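Local coordinates for nitrate regulatory protein (Klebsiella oxytoca, PDB 4AKK) that senses nitrate and nitrite and binds the leader RNA of the nasF operon to bring about transcription antitermination, at residues A[196-201]-A[224-229]; A[200-205]-A[261-266]; A[190-195]-A[291-296]; A[351-356]-A[400-405]. All blocks are in the same frame, centred on the assembly; numbering follows the deposited sequence.

Contact 1. Residues A[196-201]-A[224-229]; sequences KELAGQ and VDRIDG
The Arg226 guanidinium takes Gln201 OE1 at its edge, and the amide of Gln201 is turned 65° from it, so the two flat groups meet edge-on and do not stack. They join two successive antiparallel helices of the all-helical NIT nitrate-receptor domain, 180-212 and 217-240, whose short segments run at 157° with axes 8.5 Å apart. Arg226 NE donates to Gln201 OE1 at 2.9 Å; the acceptor lies within 4° of the guanidinium plane, and the donor stands nearly in line with the amide C=O.

Both ends of the amide are used. Gln201 NE2 gives a hydrogen bond of 2.7 Å to Glu197 OE2, one turn back on the same helix, and reaches that oxygen on its anti side, tilted from the carboxylate plane. With a bond at each end, the amide's rotation is fixed and its O and N assignment is clear. Glu197 is itself paired with Arg77, which gives a chain of polar links from Arg77 through Glu197 and Gln201 to Arg226.

Next to the polar pair the helices pack closely, Leu198 and Arg226 having CA atoms 5.5 Å apart. Arg226 CG packs beside Gln201 CB; the bend at the second torsion (chi2 -40°) sets CD and directs NE to the amide oxygen. Further along, Gly229 offers bare backbone to Leu198. The leucine's branch settles directly on that main chain, with Leu198 CD1 3.6 Å from Gly229 C.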
loop_
_atom_site.group_PDB
_atom_site.type_symbol
_atom_site.label_atom_id
_atom_site.label_comp_id
_atom_site.label_asym_id
_atom_site.label_seq_id
_atom_site.Cartn_x
_atom_site.Cartn_y
_atom_site.Cartn_z
ATOM N N LYS A 196 16.767 2.261 -10.588
ATOM C CA LYS A 196 18.104 2.067 -11.147
ATOM C C LYS A 196 18.393 0.583 -11.258
ATOM O O LYS A 196 19.024 0.138 -12.214
ATOM C CB LYS A 196 19.133 2.745 -10.236
ATOM C CG LYS A 196 20.579 2.562 -10.617
ATOM C CD LYS A 196 21.460 3.503 -9.779
ATOM C CE LYS A 196 22.945 3.215 -9.958
ATOM N NZ LYS A 196 23.403 2.072 -9.123
ATOM N N GLU A 197 17.931 -0.191 -10.278
ATOM C CA GLU A 197 18.092 -1.642 -10.347
ATOM C C GLU A 197 17.349 -2.227 -11.555
ATOM O O GLU A 197 17.865 -3.098 -12.267
ATOM C CB GLU A 197 17.602 -2.309 -9.057
ATOM C CG GLU A 197 17.337 -3.820 -9.192
ATOM C CD GLU A 197 18.550 -4.621 -9.695
ATOM O OE1 GLU A 197 19.644 -4.031 -9.859
ATOM O OE2 GLU A 197 18.412 -5.850 -9.932
ATOM N N LEU A 198 16.130 -1.757 -11.764
ATOM C CA LEU A 198 15.300 -2.219 -12.865
ATOM C C LEU A 198 15.867 -1.753 -14.196
ATOM O O LEU A 198 15.712 -2.439 -15.201
ATOM C CB LEU A 198 13.860 -1.723 -12.700
ATOM C CG LEU A 198 13.076 -2.299 -11.504
ATOM C CD1 LEU A 198 11.615 -1.872 -11.547
ATOM C CD2 LEU A 198 13.165 -3.810 -11.438
ATOM N N ALA A 199 16.501 -0.577 -14.212
ATOM C CA ALA A 199 17.228 -0.139 -15.408
ATOM C C ALA A 199 18.378 -1.112 -15.695
ATOM O O ALA A 199 18.616 -1.481 -16.839
ATOM C CB ALA A 199 17.753 1.290 -15.239
ATOM N N GLY A 200 19.087 -1.518 -14.643
ATOM C CA GLY A 200 20.105 -2.546 -14.742
ATOM C C GLY A 200 19.588 -3.883 -15.255
ATOM O O GLY A 200 20.265 -4.539 -16.026
ATOM N N GLN A 201 18.398 -4.297 -14.826
ATOM C CA GLN A 201 17.793 -5.507 -15.375
ATOM C C GLN A 201 17.382 -5.328 -16.835
ATOM O O GLN A 201 17.505 -6.262 -17.626
ATOM C CB GLN A 201 16.614 -5.989 -14.514
ATOM C CG GLN A 201 17.061 -6.415 -13.129
ATOM C CD GLN A 201 15.914 -6.858 -12.256
ATOM O OE1 GLN A 201 14.841 -7.195 -12.758
ATOM N NE2 GLN A 201 16.133 -6.867 -10.941
ATOM N N VAL A 224 9.994 -5.488 -21.392
ATOM C CA VAL A 224 8.939 -4.513 -21.249
ATOM C C VAL A 224 8.581 -4.285 -19.777
ATOM O O VAL A 224 8.352 -3.152 -19.359
ATOM C CB VAL A 224 7.684 -4.979 -22.017
ATOM C CG1 VAL A 224 6.455 -4.185 -21.589
ATOM C CG2 VAL A 224 7.923 -4.871 -23.523
ATOM N N ASP A 225 8.515 -5.364 -19.002
ATOM C CA ASP A 225 8.099 -5.259 -17.604
ATOM C C ASP A 225 9.144 -4.488 -16.788
ATOM O O ASP A 225 8.805 -3.753 -15.868
ATOM C CB ASP A 225 7.873 -6.646 -16.977
ATOM C CG ASP A 225 6.701 -7.418 -17.604
ATOM O OD1 ASP A 225 5.764 -6.800 -18.169
ATOM O OD2 ASP A 225 6.738 -8.672 -17.516
ATOM N N ARG A 226 10.413 -4.671 -17.124
ATOM C CA ARG A 226 11.493 -3.961 -16.442
ATOM C C ARG A 226 11.435 -2.488 -16.789
ATOM O O ARG A 226 11.683 -1.627 -15.943
ATOM C CB ARG A 226 12.859 -4.534 -16.832
ATOM C CG ARG A 226 13.063 -5.995 -16.459
ATOM C CD ARG A 226 12.476 -6.276 -15.100
ATOM N NE ARG A 226 12.707 -7.635 -14.621
ATOM C CZ ARG A 226 11.966 -8.691 -14.953
ATOM N NH1 ARG A 226 10.960 -8.570 -15.815
ATOM N NH2 ARG A 226 12.253 -9.877 -14.440
ATOM N N ILE A 227 11.071 -2.190 -18.029
ATOM C CA ILE A 227 10.999 -0.793 -18.463
ATOM C C ILE A 227 9.804 -0.053 -17.844
ATOM O O ILE A 227 9.954 1.039 -17.309
ATOM C CB ILE A 227 10.978 -0.665 -20.001
ATOM C CG1 ILE A 227 12.311 -1.159 -20.576
ATOM C CG2 ILE A 227 10.687 0.790 -20.415
ATOM C CD1 ILE A 227 12.222 -1.680 -22.020
ATOM N N ASP A 228 8.623 -0.653 -17.911
ATOM C CA ASP A 228 7.437 -0.055 -17.295
ATOM C C ASP A 228 7.587 0.070 -15.782
ATOM O O ASP A 228 7.101 1.016 -15.191
ATOM C CB ASP A 228 6.196 -0.886 -17.613
ATOM C CG ASP A 228 5.837 -0.856 -19.086
ATOM O OD1 ASP A 228 6.254 0.099 -19.786
ATOM O OD2 ASP A 228 5.128 -1.786 -19.531
ATOM N N GLY A 229 8.256 -0.894 -15.162
ATOM C CA GLY A 229 8.438 -0.880 -13.720
ATOM C C GLY A 229 9.222 0.318 -13.218
ATOM O O GLY A 229 9.029 0.774 -12.087
#

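Contact 2. Residues A[200-205]-A[261-266]; sequences GQERAL and QLRRVA. With EDO (1,2-ethanediol), chain C.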
loop_
_atom_site.group_PDB
_atom_site.type_symbol
_atom_site.label_atom_id
_atom_site.label_comp_id
_atom_site.label_asym_id
_atom_site.label_seq_id
_atom_site.Cartn_x
_atom_site.Cartn_y
_atom_site.Cartn_z
ATOM N N GLY A 200 19.087 -1.518 -14.643
ATOM C CA GLY A 200 20.105 -2.546 -14.742
ATOM C C GLY A 200 19.588 -3.883 -15.255
ATOM O O GLY A 200 20.265 -4.539 -16.026
ATOM N N GLN A 201 18.398 -4.297 -14.826
ATOM C CA GLN A 201 17.793 -5.507 -15.375
ATOM C C GLN A 201 17.382 -5.328 -16.835
ATOM O O GLN A 201 17.505 -6.262 -17.626
ATOM C CB GLN A 201 16.614 -5.989 -14.514
ATOM C CG GLN A 201 17.061 -6.415 -13.129
ATOM C CD GLN A 201 15.914 -6.858 -12.256
ATOM O OE1 GLN A 201 14.841 -7.195 -12.758
ATOM N NE2 GLN A 201 16.133 -6.867 -10.941
ATOM N N GLU A 202 16.897 -4.138 -17.189
ATOM C CA GLU A 202 16.690 -3.789 -18.602
ATOM C C GLU A 202 17.964 -3.984 -19.442
ATOM O O GLU A 202 17.910 -4.509 -20.561
ATOM C CB GLU A 202 16.221 -2.336 -18.745
ATOM C CG GLU A 202 15.977 -1.889 -20.194
ATOM C CD GLU A 202 15.782 -0.378 -20.321
ATOM O OE1 GLU A 202 15.530 0.280 -19.284
ATOM O OE2 GLU A 202 15.878 0.152 -21.455
ATOM N N ARG A 203 19.106 -3.546 -18.921
ATOM C CA ARG A 203 20.354 -3.683 -19.671
ATOM C C ARG A 203 20.629 -5.171 -19.930
ATOM O O ARG A 203 20.845 -5.584 -21.067
ATOM C CB ARG A 203 21.535 -3.036 -18.932
ATOM C CG ARG A 203 22.908 -3.332 -19.597
ATOM C CD ARG A 203 24.087 -2.671 -18.866
ATOM N NE ARG A 203 24.320 -3.258 -17.548
ATOM C CZ ARG A 203 25.264 -2.863 -16.694
ATOM N NH1 ARG A 203 26.095 -1.866 -17.008
ATOM N NH2 ARG A 203 25.378 -3.466 -15.519
ATOM N N ALA A 204 20.574 -5.975 -18.870
ATOM C CA ALA A 204 20.834 -7.416 -18.963
ATOM C C ALA A 204 19.889 -8.145 -19.920
ATOM O O ALA A 204 20.314 -8.960 -20.726
ATOM C CB ALA A 204 20.783 -8.060 -17.567
ATOM N N LEU A 205 18.601 -7.862 -19.827
ATOM C CA LEU A 205 17.642 -8.554 -20.678
ATOM C C LEU A 205 17.825 -8.159 -22.141
ATOM O O LEU A 205 17.811 -9.007 -23.028
ATOM C CB LEU A 205 16.214 -8.268 -20.213
ATOM C CG LEU A 205 15.894 -8.846 -18.825
ATOM C CD1 LEU A 205 14.526 -8.386 -18.354
ATOM C CD2 LEU A 205 15.994 -10.374 -18.793
ATOM N N GLN A 261 15.453 4.006 -29.340
ATOM C CA GLN A 261 15.354 3.333 -30.637
ATOM C C GLN A 261 15.573 1.834 -30.514
ATOM O O GLN A 261 14.885 1.033 -31.155
ATOM C CB GLN A 261 16.383 3.893 -31.613
ATOM C CG GLN A 261 16.200 5.362 -31.931
ATOM C CD GLN A 261 17.366 5.912 -32.749
ATOM O OE1 GLN A 261 18.518 5.526 -32.543
ATOM N NE2 GLN A 261 17.070 6.815 -33.678
ATOM N N LEU A 262 16.563 1.458 -29.712
ATOM C CA LEU A 262 16.852 0.042 -29.509
ATOM C C LEU A 262 15.706 -0.664 -28.761
ATOM O O LEU A 262 15.434 -1.831 -29.001
ATOM C CB LEU A 262 18.197 -0.139 -28.796
ATOM C CG LEU A 262 19.418 0.237 -29.661
ATOM C CD1 LEU A 262 20.726 0.234 -28.867
ATOM C CD2 LEU A 262 19.512 -0.703 -30.838
ATOM N N ARG A 263 15.024 0.052 -27.871
ATOM C CA ARG A 263 13.876 -0.533 -27.180
ATOM C C ARG A 263 12.799 -0.874 -28.205
ATOM O O ARG A 263 12.217 -1.961 -28.185
ATOM C CB ARG A 263 13.317 0.427 -26.132
ATOM C CG ARG A 263 14.129 0.549 -24.842
ATOM C CD ARG A 263 13.503 1.648 -23.987
ATOM N NE ARG A 263 14.049 1.727 -22.638
ATOM C CZ ARG A 263 13.674 2.635 -21.740
ATOM N NH1 ARG A 263 12.752 3.539 -22.050
ATOM N NH2 ARG A 263 14.220 2.644 -20.529
ATOM N N ARG A 264 12.555 0.058 -29.116
ATOM C CA ARG A 264 11.539 -0.137 -30.137
ATOM C C ARG A 264 11.877 -1.308 -31.048
ATOM O O ARG A 264 10.996 -2.087 -31.432
ATOM C CB ARG A 264 11.329 1.138 -30.953
ATOM C CG ARG A 264 10.321 0.944 -32.061
ATOM C CD ARG A 264 9.960 2.246 -32.756
ATOM N NE ARG A 264 9.375 1.974 -34.066
ATOM C CZ ARG A 264 8.196 1.385 -34.254
ATOM N NH1 ARG A 264 7.463 1.004 -33.214
ATOM N NH2 ARG A 264 7.751 1.173 -35.487
ATOM N N VAL A 265 13.156 -1.447 -31.385
ATOM C CA VAL A 265 13.593 -2.590 -32.185
ATOM C C VAL A 265 13.319 -3.913 -31.460
ATOM O O VAL A 265 12.724 -4.835 -32.020
ATOM C CB VAL A 265 15.104 -2.499 -32.553
ATOM C CG1 VAL A 265 15.598 -3.817 -33.128
ATOM C CG2 VAL A 265 15.357 -1.350 -33.528
ATOM N N ALA A 266 13.772 -4.001 -30.215
ATOM C CA ALA A 266 13.597 -5.214 -29.430
ATOM C C ALA A 266 12.120 -5.608 -29.314
ATOM O O ALA A 266 11.788 -6.797 -29.292
ATOM C CB ALA A 266 14.217 -5.048 -28.046
HETATM C C1 EDO C . 22.795 -5.848 -15.882
HETATM O O1 EDO C . 23.967 -5.696 -15.083
HETATM C C2 EDO C . 23.116 -5.680 -17.363
HETATM O O2 EDO C . 23.952 -6.707 -17.914
#
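Charge pairing carries this contact: Glu202 of helix 180-212 and Arg263 of the short helix 257-267 form a side-on bidentate salt bridge within the helical NIT domain. Arg263 NE donates to Glu202 OE2 at 2.7 Å, with the oxygen 1° from the guanidinium plane, yet the nitrogen stands 40° out of the carboxylate plane. The second bond, Arg263 NH2 to Glu202 OE1 at 3.0 Å, reaches the syn side of its oxygen, somewhat out of the carboxylate plane. The planes are 42° apart, so the fork is twisted and not coplanar. The two long side chains bridge a CA separation of 9.6 Å between Glu202 and Arg263. Glu202 stays extended beyond CG and is met about crosswise by the equally stretched arginine.

Further polar partners surround the carboxylate: Arg289 adds a salt bridge and Gln230 a hydrogen bond, both at OE1. Arg263 and Arg289 thus converge on one buried anion, which would be expected to stabilise its negative charge.

Apolar packing comes from Leu223 and Ile227 of helix 217-240 against Glu202. Within the salt bridge itself a third, weak bond runs from Arg263 NH2 to Glu202 OE2 at 3.1 Å.

Contact 3. Residues A[190-195]-A[291-296]; sequences YSFMQG and EQLRGV
Phe192 points the far end of its ring at helix 277-312, where it meets Leu293 and Val296, one helical turn apart. Three approaches define the first shell. Phe192 CE1 lies 3.3 Å from the backbone oxygen Leu293 O, which sits at the ring edge near its plane. Phe192 CZ touches Leu293 CD2 at 3.8 Å, and CE2 is the same 3.8 Å from Val296 CG1, which approaches the ring obliquely. The contact across the two segments is therefore apolar, apart from that carbonyl at an aromatic C-H edge.

With CG anti to the backbone N (chi1 -172°), the ring extends toward 277-312 and bridges the 8.6 Å between the CA atoms of Phe192 and Leu293. All three residues are buried. Val296 turns CG1 to the ring, and Leu293 points its CB the same general way, toward the opposite helix.

In the next shell, Phe237 of helix 217-240 makes an edge-to-face pair with Phe192, while Glu297 and Leu300 extend the contact along helix 277-312. The ring thus joins helices 180-212, 217-240 and 277-312 in the interior of the NIT domain. Met193, its neighbour in sequence, packs on helix 56-85, and Ser191 touches helix 341-358, so 180-212 lies centrally in this bundle.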
loop_
_atom_site.group_PDB
_atom_site.type_symbol
_atom_site.label_atom_id
_atom_site.label_comp_id
_atom_site.label_asym_id
_atom_site.label_seq_id
_atom_site.Cartn_x
_atom_site.Cartn_y
_atom_site.Cartn_z
ATOM N N TYR A 190 15.290 5.010 -1.827
ATOM C CA TYR A 190 14.898 3.642 -2.148
ATOM C C TYR A 190 14.199 3.604 -3.504
ATOM O O TYR A 190 14.475 2.736 -4.327
ATOM C CB TYR A 190 13.968 3.067 -1.070
ATOM C CG TYR A 190 13.333 1.765 -1.482
ATOM C CD1 TYR A 190 14.102 0.618 -1.630
ATOM C CD2 TYR A 190 11.973 1.681 -1.739
ATOM C CE1 TYR A 190 13.539 -0.574 -2.018
ATOM C CE2 TYR A 190 11.397 0.487 -2.132
ATOM C CZ TYR A 190 12.191 -0.637 -2.272
ATOM O OH TYR A 190 11.637 -1.831 -2.659
ATOM N N SER A 191 13.283 4.543 -3.724
ATOM C CA SER A 191 12.586 4.607 -5.003
ATOM C C SER A 191 13.604 4.713 -6.120
ATOM O O SER A 191 13.509 4.017 -7.122
ATOM C CB SER A 191 11.643 5.804 -5.071
ATOM O OG SER A 191 10.688 5.759 -4.030
ATOM N N PHE A 192 14.571 5.607 -5.948
ATOM C CA PHE A 192 15.579 5.830 -6.964
ATOM C C PHE A 192 16.443 4.579 -7.156
ATOM O O PHE A 192 16.716 4.174 -8.283
ATOM C CB PHE A 192 16.449 7.036 -6.584
ATOM C CG PHE A 192 17.392 7.464 -7.663
ATOM C CD1 PHE A 192 18.618 6.835 -7.819
ATOM C CD2 PHE A 192 17.052 8.493 -8.531
ATOM C CE1 PHE A 192 19.491 7.227 -8.816
ATOM C CE2 PHE A 192 17.921 8.887 -9.531
ATOM C CZ PHE A 192 19.139 8.254 -9.674
ATOM N N MET A 193 16.881 3.984 -6.048
ATOM C CA MET A 193 17.734 2.805 -6.098
ATOM C C MET A 193 17.011 1.691 -6.852
ATOM O O MET A 193 17.613 0.943 -7.630
ATOM C CB MET A 193 18.090 2.323 -4.676
ATOM C CG MET A 193 19.213 3.107 -3.969
ATOM S SD MET A 193 19.443 2.664 -2.214
ATOM C CE MET A 193 20.260 1.096 -2.382
ATOM N N GLN A 194 15.711 1.588 -6.610
ATOM C CA GLN A 194 14.900 0.539 -7.206
ATOM C C GLN A 194 14.693 0.769 -8.708
ATOM O O GLN A 194 14.764 -0.168 -9.497
ATOM C CB GLN A 194 13.554 0.431 -6.476
ATOM C CG GLN A 194 12.764 -0.811 -6.837
ATOM C CD GLN A 194 13.513 -2.095 -6.531
ATOM O OE1 GLN A 194 13.953 -2.804 -7.442
ATOM N NE2 GLN A 194 13.671 -2.398 -5.248
ATOM N N GLY A 195 14.454 2.013 -9.106
ATOM C CA GLY A 195 14.352 2.321 -10.520
ATOM C C GLY A 195 15.648 1.983 -11.252
ATOM O O GLY A 195 15.635 1.489 -12.385
ATOM N N GLU A 291 25.723 4.892 -15.012
ATOM C CA GLU A 291 26.713 5.752 -14.354
ATOM C C GLU A 291 26.183 7.164 -14.105
ATOM O O GLU A 291 26.482 7.782 -13.075
ATOM C CB GLU A 291 28.043 5.775 -15.118
ATOM C CG GLU A 291 28.883 4.508 -14.914
ATOM C CD GLU A 291 29.172 4.207 -13.438
ATOM O OE1 GLU A 291 29.614 5.114 -12.691
ATOM O OE2 GLU A 291 28.969 3.050 -13.022
ATOM N N GLN A 292 25.372 7.676 -15.022
ATOM C CA GLN A 292 24.706 8.956 -14.767
ATOM C C GLN A 292 23.752 8.851 -13.572
ATOM O O GLN A 292 23.723 9.739 -12.717
ATOM C CB GLN A 292 23.957 9.452 -16.010
ATOM C CG GLN A 292 24.871 9.824 -17.163
ATOM C CD GLN A 292 25.849 10.929 -16.786
ATOM O OE1 GLN A 292 27.050 10.694 -16.642
ATOM N NE2 GLN A 292 25.330 12.137 -16.598
ATOM N N LEU A 293 22.975 7.767 -13.509
ATOM C CA LEU A 293 22.071 7.575 -12.380
ATOM C C LEU A 293 22.875 7.478 -11.085
ATOM O O LEU A 293 22.480 8.030 -10.062
ATOM C CB LEU A 293 21.216 6.320 -12.567
ATOM C CG LEU A 293 20.179 6.349 -13.694
ATOM C CD1 LEU A 293 19.717 4.937 -14.017
ATOM C CD2 LEU A 293 18.988 7.244 -13.348
ATOM N N ARG A 294 24.002 6.772 -11.137
ATOM C CA ARG A 294 24.857 6.603 -9.961
ATOM C C ARG A 294 25.318 7.960 -9.415
ATOM O O ARG A 294 25.327 8.178 -8.205
ATOM C CB ARG A 294 26.064 5.707 -10.282
ATOM C CG ARG A 294 27.033 5.515 -9.108
ATOM C CD ARG A 294 26.321 4.966 -7.870
ATOM N NE ARG A 294 27.209 4.828 -6.709
ATOM C CZ ARG A 294 26.789 4.528 -5.482
ATOM N NH1 ARG A 294 25.501 4.311 -5.264
ATOM N NH2 ARG A 294 27.652 4.429 -4.472
ATOM N N GLY A 295 25.682 8.874 -10.309
ATOM C CA GLY A 295 26.098 10.210 -9.905
ATOM C C GLY A 295 25.044 10.872 -9.044
ATOM O O GLY A 295 25.330 11.384 -7.959
ATOM N N VAL A 296 23.804 10.840 -9.516
ATOM C CA VAL A 296 22.706 11.410 -8.759
ATOM C C VAL A 296 22.476 10.669 -7.442
ATOM O O VAL A 296 22.229 11.288 -6.407
ATOM C CB VAL A 296 21.409 11.428 -9.579
ATOM C CG1 VAL A 296 20.261 11.812 -8.699
ATOM C CG2 VAL A 296 21.530 12.404 -10.743
#

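Contact 4. Residues A[351-356]-A[400-405]; sequences QQLSGQ and NQRMVE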
loop_
_atom_site.group_PDB
_atom_site.type_symbol
_atom_site.label_atom_id
_atom_site.label_comp_id
_atom_site.label_asym_id
_atom_site.label_seq_id
_atom_site.Cartn_x
_atom_site.Cartn_y
_atom_site.Cartn_z
ATOM N N GLN A 351 8.064 -2.146 -3.137
ATOM C CA GLN A 351 8.420 -3.474 -2.655
ATOM C C GLN A 351 7.495 -4.536 -3.246
ATOM O O GLN A 351 7.923 -5.623 -3.576
ATOM C CB GLN A 351 8.322 -3.515 -1.133
ATOM C CG GLN A 351 9.519 -2.921 -0.430
ATOM C CD GLN A 351 10.563 -3.970 -0.120
ATOM O OE1 GLN A 351 10.390 -4.778 0.793
ATOM N NE2 GLN A 351 11.657 -3.964 -0.877
ATOM N N GLN A 352 6.218 -4.209 -3.362
ATOM C CA GLN A 352 5.246 -5.135 -3.923
ATOM C C GLN A 352 5.599 -5.425 -5.386
ATOM O O GLN A 352 5.659 -6.578 -5.811
ATOM C CB GLN A 352 3.839 -4.544 -3.802
ATOM C CG GLN A 352 2.725 -5.439 -4.314
ATOM C CD GLN A 352 1.347 -4.842 -4.093
ATOM O OE1 GLN A 352 1.198 -3.623 -3.970
ATOM N NE2 GLN A 352 0.327 -5.697 -4.042
ATOM N N LEU A 353 5.838 -4.359 -6.143
ATOM C CA LEU A 353 6.209 -4.450 -7.546
ATOM C C LEU A 353 7.475 -5.292 -7.730
ATOM O O LEU A 353 7.570 -6.111 -8.643
ATOM C CB LEU A 353 6.445 -3.042 -8.101
ATOM C CG LEU A 353 7.039 -2.985 -9.512
ATOM C CD1 LEU A 353 6.109 -3.672 -10.524
ATOM C CD2 LEU A 353 7.353 -1.530 -9.928
ATOM N N SER A 354 8.432 -5.062 -6.841
ATOM C CA SER A 354 9.697 -5.761 -6.806
ATOM C C SER A 354 9.506 -7.264 -6.652
ATOM O O SER A 354 10.077 -8.043 -7.408
ATOM C CB SER A 354 10.538 -5.233 -5.641
ATOM O OG SER A 354 11.807 -5.865 -5.620
ATOM N N GLY A 355 8.708 -7.660 -5.664
ATOM C CA GLY A 355 8.384 -9.059 -5.457
ATOM C C GLY A 355 7.687 -9.678 -6.656
ATOM O O GLY A 355 8.042 -10.767 -7.084
ATOM N N GLN A 356 6.689 -8.983 -7.198
ATOM C CA GLN A 356 5.939 -9.488 -8.344
ATOM C C GLN A 356 6.843 -9.794 -9.535
ATOM O O GLN A 356 6.652 -10.811 -10.197
ATOM C CB GLN A 356 4.858 -8.490 -8.766
ATOM C CG GLN A 356 3.754 -8.309 -7.740
ATOM C CD GLN A 356 2.840 -7.147 -8.073
ATOM O OE1 GLN A 356 3.237 -6.204 -8.761
ATOM N NE2 GLN A 356 1.606 -7.209 -7.584
ATOM N N ASN A 400 1.710 5.858 -18.963
ATOM C CA ASN A 400 2.683 5.627 -17.895
ATOM C C ASN A 400 2.185 4.588 -16.889
ATOM O O ASN A 400 2.296 4.768 -15.677
ATOM C CB ASN A 400 2.996 6.930 -17.164
ATOM C CG ASN A 400 3.490 8.029 -18.100
ATOM O OD1 ASN A 400 4.326 7.796 -18.976
ATOM N ND2 ASN A 400 2.971 9.232 -17.915
ATOM N N GLN A 401 1.620 3.500 -17.400
ATOM C CA GLN A 401 1.192 2.395 -16.551
ATOM C C GLN A 401 1.800 1.094 -17.075
ATOM O O GLN A 401 2.268 1.035 -18.214
ATOM C CB GLN A 401 -0.333 2.298 -16.530
ATOM C CG GLN A 401 -1.028 3.563 -16.029
ATOM C CD GLN A 401 -2.534 3.404 -15.916
ATOM O OE1 GLN A 401 -3.041 2.296 -15.715
ATOM N NE2 GLN A 401 -3.260 4.514 -16.033
ATOM N N ARG A 402 1.804 0.058 -16.242
ATOM C CA ARG A 402 2.296 -1.244 -16.668
ATOM C C ARG A 402 1.257 -1.848 -17.602
ATOM O O ARG A 402 0.094 -1.470 -17.551
ATOM C CB ARG A 402 2.534 -2.153 -15.468
ATOM C CG ARG A 402 3.404 -1.559 -14.354
ATOM C CD ARG A 402 3.448 -2.535 -13.170
ATOM N NE ARG A 402 4.060 -3.802 -13.560
ATOM C CZ ARG A 402 3.789 -4.983 -13.011
ATOM N NH1 ARG A 402 2.899 -5.086 -12.027
ATOM N NH2 ARG A 402 4.410 -6.069 -13.458
ATOM N N MET A 403 1.684 -2.753 -18.476
ATOM C CA MET A 403 0.767 -3.452 -19.381
ATOM C C MET A 403 -0.348 -4.180 -18.612
ATOM O O MET A 403 -1.487 -4.210 -19.054
ATOM C CB MET A 403 1.525 -4.446 -20.289
ATOM C CG MET A 403 2.315 -3.823 -21.486
ATOM S SD MET A 403 3.026 -5.049 -22.649
ATOM C CE MET A 403 1.544 -5.725 -23.386
ATOM N N VAL A 404 -0.026 -4.769 -17.463
ATOM C CA VAL A 404 -1.049 -5.493 -16.717
ATOM C C VAL A 404 -2.109 -4.547 -16.161
ATOM O O VAL A 404 -3.281 -4.917 -16.059
ATOM C CB VAL A 404 -0.471 -6.401 -15.605
ATOM C CG1 VAL A 404 0.270 -5.586 -14.549
ATOM C CG2 VAL A 404 -1.590 -7.249 -14.984
ATOM N N GLU A 405 -1.701 -3.319 -15.838
ATOM C CA GLU A 405 -2.637 -2.281 -15.386
ATOM C C GLU A 405 -3.554 -1.836 -16.518
ATOM O O GLU A 405 -4.740 -1.651 -16.319
ATOM C CB GLU A 405 -1.890 -1.078 -14.803
ATOM C CG GLU A 405 -1.161 -1.376 -13.505
ATOM C CD GLU A 405 -0.185 -0.272 -13.112
ATOM O OE1 GLU A 405 0.295 0.449 -14.016
ATOM O OE2 GLU A 405 0.109 -0.127 -11.903
#
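Arg402 N donates to Glu405 OE1 at 2.7 Å, an N-H...O angle of 158°, and this bond ties the N-cap residue of helix 403-412 to its first turn. The anchored residue is the one that meets helix 341-358: Leu353 CD1 lies over the centre of the Arg402 guanidinium, 3.6 Å from CZ. Val404 CG1 takes the opposite face, offset toward the rim, so the flat cation is sandwiched between two methyl groups within the ANTAR effector domain.

The arginine chain runs out from CG and bends at its third torsion (chi3 62°), which turns the group flat beneath the leucine. Leu353 and Arg402 pass each other in opposite directions. The Gln356 amide comes in obliquely, its OE1 3.5 Å from Arg402 NH1, and its plane is 33° from that of the guanidinium.

The charge has its main partner outside these segments: Arg402 NH2 forms a salt bridge with Glu366 of helix 360-380, a helix on which Val404 also rests. Leu353 is backed by Pro232 of the NIT domain.

Hydrocarbon on both faces would restrict the tilt of the guanidinium, with both NH1 and NH2 hydrogen-bonded outside the two segments, and burial between the two methyl groups probably strengthens its pairing with Glu366.

Contacts 1, 2 and 3 all draw on helix 180-212, which meets 277-312, 217-240 and 257-267 in that order along its length. Contact 3 is buried and mainly apolar; contacts 1 and 2, partly buried, are polar, the first through a neutral amide and the second through a full ion pair. They adjoin each other, Ile227 of contact 1 packing on both Glu202 and Arg263. Contact 4, also buried, belongs to the ANTAR domain and sets a cation among methyl groups. It touches the NIT domain at several points, among them Gly229 O on Leu353 CD2, and Tyr190, which probably hydrogen-bonds Gln351. Contacts 2 and 4 do not touch.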